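Long-range contact in M157 (Murid herpesvirus 1, PDB 2NYK), which is a viral MHC class I-like protein that serves as a ligand for Ly49 receptors of mouse natural killer cells: residues Leu91-Cys103 and Ile111-Val123. The protein carries 1 engineered substitution. Residues are numbered along the deposited sequence; the frame is centred on the assembly and turned at random.
Sequences LWDTQRICVRYAC and ICDVYHTTDTVRV
Val114 lays CG1 over one face of the Tyr101 ring, 3.9 Å from the ring centroid and 15° off its normal, while its CG2 packs against CD2 and CE2 on the ring's rim. One residue pair further along the same face of the sheet, Val99 covers the imidazole of His116: CG2, anti to the backbone N, reaches over the ring with its closest approach to NE2, at 3.4 Å. Both are CH-pi contacts within an antiparallel beta hairpin, strands 96-106 and 109-118, part of the antiparallel sheet of an MHC class I-like platform. The helices 71-90 and 148-154 cover this side; Phe75 meets Tyr101 edge-to-face, and Ile153 packs on it too. On the reverse side the Tyr115 ring turns an edge to the methyl of Ala102, and the extended Arg100 chain carries NH1 to a salt bridge with Glu26 of the adjoining strand 21-30.

Paired backbone bonds at Cys98-Thr117, Arg100-Tyr115 and Ala102-Asp113 set the register. Toward the turn joining the two strands, the non-hydrogen-bonded pair Cys103-Cys112 is bridged by a disulfide on the helix-covered face, the SG atoms 2.1 Å apart with a torsion of 107° about the S-S bond.

At the far end, side chains take over from the ladder. Thr94 OG1 accepts a nearly straight bond from Asp119 N (2.9 Å, 174°) and donates to Arg96 O, two bonds that fix its rotation. Water 1 gives a hydrogen to Asp93 OD1 and also bonds the hydroxyls of Thr118 and Thr120, linking the two loops. Asp119 turns its carboxylate back across the gap, where Gln95 N reaches OD1 at 2.6 Å, coming from above the carboxylate plane.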
# COMPACT_ATOMS: atom_id res chain seq x y z
N LEU A 91 6.13 16.19 -24.02
CA LEU A 91 7.06 15.98 -22.89
C LEU A 91 8.23 15.07 -23.31
O LEU A 91 8.36 13.95 -22.81
CB LEU A 91 6.33 15.43 -21.64
CG LEU A 91 5.31 16.26 -20.85
CD1 LEU A 91 4.60 15.39 -19.83
CD2 LEU A 91 5.92 17.47 -20.15
N TRP A 92 9.07 15.58 -24.21
CA TRP A 92 10.22 14.80 -24.71
C TRP A 92 11.45 14.89 -23.80
O TRP A 92 12.36 14.06 -23.92
CB TRP A 92 10.59 15.20 -26.14
CG TRP A 92 9.61 14.74 -27.18
CD1 TRP A 92 9.53 13.49 -27.74
CD2 TRP A 92 8.59 15.53 -27.80
NE1 TRP A 92 8.52 13.45 -28.67
CE2 TRP A 92 7.92 14.69 -28.73
CE3 TRP A 92 8.17 16.86 -27.67
CZ2 TRP A 92 6.85 15.14 -29.51
CZ3 TRP A 92 7.11 17.31 -28.44
CH2 TRP A 92 6.47 16.45 -29.36
N ASP A 93 11.47 15.88 -22.91
CA ASP A 93 12.56 16.01 -21.93
C ASP A 93 12.41 15.02 -20.76
O ASP A 93 13.05 15.17 -19.72
CB ASP A 93 12.68 17.46 -21.44
CG ASP A 93 11.34 18.06 -21.01
OD1 ASP A 93 10.46 17.31 -20.45
OD2 ASP A 93 11.17 19.31 -21.24
N THR A 94 11.55 14.02 -20.95
CA THR A 94 11.32 12.98 -19.95
C THR A 94 11.07 11.62 -20.60
O THR A 94 10.41 11.52 -21.62
CB THR A 94 10.17 13.35 -18.94
OG1 THR A 94 10.20 12.46 -17.82
CG2 THR A 94 8.79 13.31 -19.60
N GLN A 95 11.62 10.58 -19.98
CA GLN A 95 11.43 9.21 -20.44
C GLN A 95 10.27 8.54 -19.72
O GLN A 95 9.83 7.46 -20.11
CB GLN A 95 12.71 8.40 -20.23
CG GLN A 95 13.83 8.76 -21.19
CD GLN A 95 13.42 8.59 -22.65
OE1 GLN A 95 13.11 7.48 -23.11
NE2 GLN A 95 13.40 9.70 -23.39
N ARG A 96 9.77 9.19 -18.66
CA ARG A 96 8.67 8.65 -17.89
C ARG A 96 7.84 9.72 -17.18
O ARG A 96 8.31 10.83 -16.91
CB ARG A 96 9.16 7.60 -16.89
CG ARG A 96 10.23 8.10 -15.94
CD ARG A 96 11.24 6.99 -15.58
NE ARG A 96 10.60 5.73 -15.20
CZ ARG A 96 9.83 5.56 -14.12
NH1 ARG A 96 9.59 6.58 -13.31
NH2 ARG A 96 9.30 4.37 -13.87
N ILE A 97 6.60 9.37 -16.87
CA ILE A 97 5.73 10.26 -16.11
C ILE A 97 4.88 9.44 -15.14
O ILE A 97 4.40 8.36 -15.48
CB ILE A 97 4.83 11.11 -17.03
CG1 ILE A 97 4.00 12.11 -16.22
CG2 ILE A 97 3.92 10.21 -17.88
CD1 ILE A 97 3.30 13.15 -17.05
N CYS A 98 4.73 9.96 -13.94
CA CYS A 98 3.92 9.31 -12.94
C CYS A 98 2.93 10.31 -12.34
O CYS A 98 3.25 11.48 -12.16
CB CYS A 98 4.82 8.70 -11.87
SG CYS A 98 3.92 7.82 -10.59
N VAL A 99 1.72 9.82 -12.07
CA VAL A 99 0.72 10.62 -11.35
C VAL A 99 0.24 9.82 -10.14
O VAL A 99 0.06 8.61 -10.23
CB VAL A 99 -0.46 11.05 -12.26
CG1 VAL A 99 -1.23 9.82 -12.85
CG2 VAL A 99 -1.42 11.97 -11.52
N ARG A 100 0.04 10.51 -9.02
CA ARG A 100 -0.45 9.88 -7.79
C ARG A 100 -1.54 10.71 -7.12
O ARG A 100 -1.31 11.87 -6.80
CB ARG A 100 0.71 9.69 -6.81
CG ARG A 100 0.33 8.96 -5.50
CD ARG A 100 1.57 8.95 -4.55
NE ARG A 100 1.28 8.35 -3.24
CZ ARG A 100 1.10 7.04 -3.02
NH1 ARG A 100 1.17 6.16 -4.01
NH2 ARG A 100 0.84 6.59 -1.79
N TYR A 101 -2.71 10.12 -6.91
CA TYR A 101 -3.79 10.78 -6.18
C TYR A 101 -3.83 10.14 -4.81
O TYR A 101 -4.10 8.94 -4.69
CB TYR A 101 -5.14 10.58 -6.87
CG TYR A 101 -5.35 11.43 -8.11
CD1 TYR A 101 -4.63 11.20 -9.28
CD2 TYR A 101 -6.26 12.50 -8.09
CE1 TYR A 101 -4.81 12.00 -10.41
CE2 TYR A 101 -6.45 13.31 -9.23
CZ TYR A 101 -5.72 13.04 -10.37
OH TYR A 101 -5.90 13.83 -11.49
N ALA A 102 -3.53 10.93 -3.80
CA ALA A 102 -3.55 10.45 -2.43
C ALA A 102 -4.78 11.09 -1.79
O ALA A 102 -4.80 12.31 -1.50
CB ALA A 102 -2.26 10.86 -1.72
N CYS A 103 -5.81 10.27 -1.60
CA CYS A 103 -7.14 10.77 -1.22
C CYS A 103 -7.58 10.31 0.17
O CYS A 103 -7.45 9.13 0.52
CB CYS A 103 -8.18 10.32 -2.25
SG CYS A 103 -7.83 10.87 -3.92
N ILE A 111 -10.56 14.67 0.16
CA ILE A 111 -9.47 15.61 -0.02
C ILE A 111 -8.31 14.83 -0.64
O ILE A 111 -7.85 13.86 -0.06
CB ILE A 111 -9.04 16.21 1.34
CG1 ILE A 111 -10.27 16.81 2.05
CG2 ILE A 111 -7.98 17.28 1.14
CD1 ILE A 111 -10.05 17.28 3.47
N CYS A 112 -7.89 15.22 -1.84
CA CYS A 112 -6.78 14.53 -2.50
C CYS A 112 -5.60 15.44 -2.71
O CYS A 112 -5.76 16.61 -3.07
CB CYS A 112 -7.18 13.93 -3.87
SG CYS A 112 -8.60 12.80 -3.89
N ASP A 113 -4.41 14.90 -2.49
CA ASP A 113 -3.18 15.58 -2.86
C ASP A 113 -2.79 14.90 -4.14
O ASP A 113 -2.79 13.67 -4.21
CB ASP A 113 -2.10 15.41 -1.81
CG ASP A 113 -2.49 16.01 -0.46
OD1 ASP A 113 -3.10 17.10 -0.41
OD2 ASP A 113 -2.18 15.37 0.57
N VAL A 114 -2.51 15.68 -5.17
CA VAL A 114 -2.22 15.12 -6.48
C VAL A 114 -0.76 15.39 -6.88
O VAL A 114 -0.33 16.53 -6.91
CB VAL A 114 -3.18 15.71 -7.54
CG1 VAL A 114 -2.92 15.06 -8.90
CG2 VAL A 114 -4.65 15.53 -7.08
N TYR A 115 -0.01 14.32 -7.19
CA TYR A 115 1.40 14.46 -7.50
C TYR A 115 1.68 14.01 -8.92
O TYR A 115 1.21 12.94 -9.33
CB TYR A 115 2.24 13.63 -6.54
CG TYR A 115 1.98 13.94 -5.09
CD1 TYR A 115 2.64 15.00 -4.47
CD2 TYR A 115 1.08 13.18 -4.34
CE1 TYR A 115 2.41 15.30 -3.11
CE2 TYR A 115 0.84 13.48 -2.98
CZ TYR A 115 1.50 14.55 -2.39
OH TYR A 115 1.29 14.86 -1.05
N HIS A 116 2.44 14.82 -9.65
CA HIS A 116 2.90 14.49 -10.98
C HIS A 116 4.42 14.54 -10.94
O HIS A 116 4.99 15.45 -10.34
CB HIS A 116 2.40 15.51 -12.01
CG HIS A 116 0.95 15.40 -12.32
ND1 HIS A 116 -0.03 15.98 -11.55
CD2 HIS A 116 0.30 14.77 -13.34
CE1 HIS A 116 -1.22 15.70 -12.06
NE2 HIS A 116 -1.04 14.98 -13.15
N THR A 117 5.07 13.55 -11.55
CA THR A 117 6.53 13.49 -11.56
C THR A 117 7.05 13.12 -12.94
O THR A 117 6.57 12.15 -13.56
CB THR A 117 7.08 12.48 -10.54
OG1 THR A 117 6.60 12.82 -9.24
CG2 THR A 117 8.61 12.51 -10.53
N THR A 118 8.02 13.91 -13.40
CA THR A 118 8.76 13.62 -14.62
C THR A 118 10.26 13.67 -14.26
O THR A 118 10.62 14.01 -13.13
CB THR A 118 8.45 14.62 -15.74
OG1 THR A 118 8.98 15.91 -15.41
CG2 THR A 118 6.95 14.75 -15.98
N ASP A 119 11.11 13.33 -15.22
CA ASP A 119 12.56 13.33 -15.01
C ASP A 119 13.08 14.62 -14.38
O ASP A 119 13.84 14.58 -13.40
CB ASP A 119 13.29 13.05 -16.32
CG ASP A 119 13.03 11.66 -16.85
OD1 ASP A 119 13.21 11.46 -18.07
OD2 ASP A 119 12.64 10.76 -16.07
N THR A 120 12.64 15.76 -14.91
CA THR A 120 13.12 17.06 -14.43
C THR A 120 12.10 17.89 -13.64
O THR A 120 12.45 18.96 -13.11
CB THR A 120 13.62 17.91 -15.61
OG1 THR A 120 12.55 18.11 -16.55
CG2 THR A 120 14.79 17.22 -16.30
N VAL A 121 10.85 17.44 -13.54
CA VAL A 121 9.80 18.25 -12.91
C VAL A 121 8.93 17.48 -11.93
O VAL A 121 8.47 16.37 -12.21
CB VAL A 121 8.90 18.98 -13.95
CG1 VAL A 121 7.91 19.91 -13.27
CG2 VAL A 121 9.74 19.78 -14.94
N ARG A 122 8.69 18.09 -10.77
CA ARG A 122 7.83 17.53 -9.74
C ARG A 122 6.75 18.57 -9.40
O ARG A 122 7.07 19.73 -9.13
CB ARG A 122 8.67 17.23 -8.52
CG ARG A 122 8.18 16.12 -7.68
CD ARG A 122 9.23 15.02 -7.62
NE ARG A 122 10.01 15.06 -6.37
CZ ARG A 122 11.00 15.92 -6.13
NH1 ARG A 122 11.34 16.84 -7.04
NH2 ARG A 122 11.66 15.87 -4.98
N VAL A 123 5.48 18.16 -9.45
CA VAL A 123 4.35 19.05 -9.18
C VAL A 123 3.46 18.42 -8.10
O VAL A 123 3.31 17.19 -8.04
CB VAL A 123 3.50 19.35 -10.45
CG1 VAL A 123 2.43 20.43 -10.16
CG2 VAL A 123 4.37 19.78 -11.62
O HOH W 1 11.18 16.36 -17.71